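Local coordinates for peptidylprolyl isomerase PrsA (Bacillus anthracis, PDB 6VJ4), which catalyses cis-trans isomerisation of peptidyl-prolyl bonds and, as a membrane-attached lipoprotein, assists the folding of secreted proteins after translocation and is important for secretion of the protective antigen, at the interface of chains A and B. Numbering follows the deposited sequence. Chains: chain A/B, Peptidylprolyl isomerase PrsA.

The interface of chains A and B. Residues chain A 29, 33, 37, 238-242; chain B 29, 33, 37, 238-242.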
# COMPACT_ATOMS: atom_id res chain seq x y z
N LEU A 29 -9.47 -1.28 4.96
CA LEU A 29 -8.65 -0.50 4.04
C LEU A 29 -7.78 -1.45 3.22
O LEU A 29 -7.69 -1.26 1.99
CB LEU A 29 -7.79 0.48 4.85
CG LEU A 29 -6.91 1.40 4.02
CD1 LEU A 29 -7.74 2.28 3.10
CD2 LEU A 29 -6.03 2.26 4.92
N ILE A 33 -7.50 -1.64 -0.99
CA ILE A 33 -6.23 -1.56 -1.69
C ILE A 33 -5.94 -2.89 -2.41
O ILE A 33 -5.72 -2.85 -3.65
CB ILE A 33 -5.11 -1.17 -0.72
CG1 ILE A 33 -5.31 0.25 -0.19
CG2 ILE A 33 -3.74 -1.35 -1.36
CD1 ILE A 33 -4.27 0.71 0.80
N VAL A 37 -5.59 -3.23 -6.58
CA VAL A 37 -4.39 -3.69 -7.34
C VAL A 37 -4.81 -4.79 -8.32
O VAL A 37 -4.48 -4.68 -9.51
CB VAL A 37 -3.27 -4.17 -6.40
CG1 VAL A 37 -2.11 -4.80 -7.16
CG2 VAL A 37 -2.78 -3.05 -5.50
N ASN A 238 5.45 -2.68 -5.40
CA ASN A 238 6.26 -1.95 -4.37
C ASN A 238 5.33 -1.42 -3.28
O ASN A 238 5.26 -0.18 -3.10
CB ASN A 238 7.10 -0.84 -5.00
CG ASN A 238 8.04 -1.34 -6.07
OD1 ASN A 238 8.39 -2.53 -6.09
ND2 ASN A 238 8.48 -0.46 -6.95
N ILE A 239 4.64 -2.32 -2.57
CA ILE A 239 3.69 -1.97 -1.48
C ILE A 239 3.82 -3.00 -0.35
O ILE A 239 3.60 -4.19 -0.63
CB ILE A 239 2.24 -1.92 -2.01
CG1 ILE A 239 2.10 -1.02 -3.24
CG2 ILE A 239 1.27 -1.52 -0.90
CD1 ILE A 239 0.74 -1.07 -3.89
N LYS A 240 4.15 -2.56 0.87
CA LYS A 240 4.28 -3.48 2.03
C LYS A 240 3.08 -3.28 2.97
O LYS A 240 2.89 -2.14 3.44
CB LYS A 240 5.59 -3.26 2.78
CG LYS A 240 6.85 -3.63 2.00
CD LYS A 240 8.11 -3.66 2.85
CE LYS A 240 8.08 -4.75 3.91
NZ LYS A 240 9.34 -4.79 4.69
N ILE A 241 2.32 -4.35 3.22
CA ILE A 241 1.12 -4.30 4.12
C ILE A 241 1.21 -5.47 5.11
O ILE A 241 2.05 -6.37 4.88
CB ILE A 241 -0.19 -4.35 3.31
CG1 ILE A 241 -0.15 -3.43 2.08
CG2 ILE A 241 -1.38 -4.03 4.22
CD1 ILE A 241 -1.38 -3.52 1.21
N ASN A 242 0.37 -5.46 6.15
CA ASN A 242 0.36 -6.52 7.19
C ASN A 242 -0.85 -7.43 6.97
O ASN A 242 -1.91 -6.93 6.53
CB ASN A 242 0.36 -5.90 8.60
CG ASN A 242 0.57 -6.91 9.71
OD1 ASN A 242 0.59 -8.11 9.48
ND2 ASN A 242 0.73 -6.42 10.93
N LEU B 29 -0.74 3.54 -10.14
CA LEU B 29 -1.28 2.69 -9.09
C LEU B 29 -1.14 3.42 -7.75
O LEU B 29 -2.11 3.42 -6.96
CB LEU B 29 -0.53 1.36 -9.07
CG LEU B 29 -1.02 0.35 -8.04
CD1 LEU B 29 -2.47 -0.03 -8.29
CD2 LEU B 29 -0.14 -0.90 -8.06
N ILE B 33 -4.20 4.23 -4.95
CA ILE B 33 -4.10 3.84 -3.55
C ILE B 33 -4.05 5.09 -2.66
O ILE B 33 -4.91 5.20 -1.75
CB ILE B 33 -2.87 2.93 -3.33
CG1 ILE B 33 -3.05 1.59 -4.05
CG2 ILE B 33 -2.59 2.75 -1.85
CD1 ILE B 33 -1.88 0.65 -3.92
N VAL B 37 -6.99 6.00 0.20
CA VAL B 37 -6.79 6.16 1.67
C VAL B 37 -7.40 7.49 2.12
O VAL B 37 -8.19 7.48 3.08
CB VAL B 37 -5.30 6.06 2.05
CG1 VAL B 37 -5.06 6.38 3.52
CG2 VAL B 37 -4.72 4.70 1.70
N ASN B 238 -0.40 1.56 7.96
CA ASN B 238 0.58 0.44 7.84
C ASN B 238 0.76 0.07 6.37
O ASN B 238 0.44 -1.08 6.00
CB ASN B 238 0.17 -0.77 8.69
CG ASN B 238 0.01 -0.43 10.16
OD1 ASN B 238 0.57 0.55 10.64
ND2 ASN B 238 -0.74 -1.25 10.88
N ILE B 239 1.26 1.02 5.56
CA ILE B 239 1.48 0.83 4.10
C ILE B 239 2.77 1.54 3.70
O ILE B 239 2.84 2.77 3.90
CB ILE B 239 0.28 1.36 3.28
CG1 ILE B 239 -1.06 0.78 3.77
CG2 ILE B 239 0.49 1.13 1.80
CD1 ILE B 239 -2.27 1.40 3.11
N LYS B 240 3.74 0.81 3.14
CA LYS B 240 5.02 1.43 2.69
C LYS B 240 5.05 1.48 1.16
O LYS B 240 4.93 0.41 0.53
CB LYS B 240 6.23 0.65 3.22
CG LYS B 240 6.42 0.70 4.73
CD LYS B 240 7.76 0.16 5.20
CE LYS B 240 8.93 0.99 4.73
NZ LYS B 240 10.22 0.47 5.24
N ILE B 241 5.20 2.69 0.60
CA ILE B 241 5.25 2.90 -0.89
C ILE B 241 6.46 3.78 -1.21
O ILE B 241 7.04 4.37 -0.27
CB ILE B 241 3.94 3.52 -1.41
CG1 ILE B 241 2.70 2.87 -0.79
CG2 ILE B 241 3.91 3.48 -2.93
CD1 ILE B 241 1.39 3.51 -1.20
N ASN B 242 6.82 3.87 -2.50
CA ASN B 242 7.98 4.67 -2.96
C ASN B 242 7.47 5.97 -3.61
O ASN B 242 6.40 5.93 -4.25
CB ASN B 242 8.87 3.86 -3.91
CG ASN B 242 10.18 4.53 -4.25
OD1 ASN B 242 10.42 5.68 -3.89
ND2 ASN B 242 11.05 3.82 -4.95
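In A:Ile33, CG1 lies anti to the carbonyl carbon (chi1 -66°) and chi2 is extended, so CD1 is thrust out from helix 28-41 towards chain B; A:Ile239, with chi1 -53° and an equally extended chi2, sends its CD1 towards the helix of the partner. A:Ile33 and B:Ile239 therefore meet tip to tip, methyl against methyl, at a spacing too short to be taken literally. The two Ile33 side chains cross at about a right angle, the CG2 branch of A:Ile33 lying 3.7 Å from CD1 of B:Ile33. By contrast, A:Ile239 and B:Ile239 run side by side in the same direction, with their CG2 methyls 3.9 Å apart. At the flanks, the side chains of A:Leu29, whose CG is anti to the backbone N, and B:Val37 cross at about a right angle, CD1 of A:Leu29 lying 4.1 Å from CG2 of B:Val37. Next to this apolar core the tail segments form an antiparallel bridge: A:Lys240 N donates to B:Lys240 O at 3.1 Å, fairly straight (158° at H), the N-H approaching in the carbonyl plane along a lone pair, and the twin bond returns from chain B. CB of A:Lys240 lies 4.0 Å from CB of B:Lys240 on the face opposite the isoleucines; both chains bend at chi3, and NZ of A:Lys240 stays 5.4 Å from NZ of B:Lys240, where the ammonium groups, if both charged, may repel each other. This two-fold patch joins helix 28-41 and the C-terminal tail of both copies, and may support a PrsA dimer, although the crystal alone does not establish one.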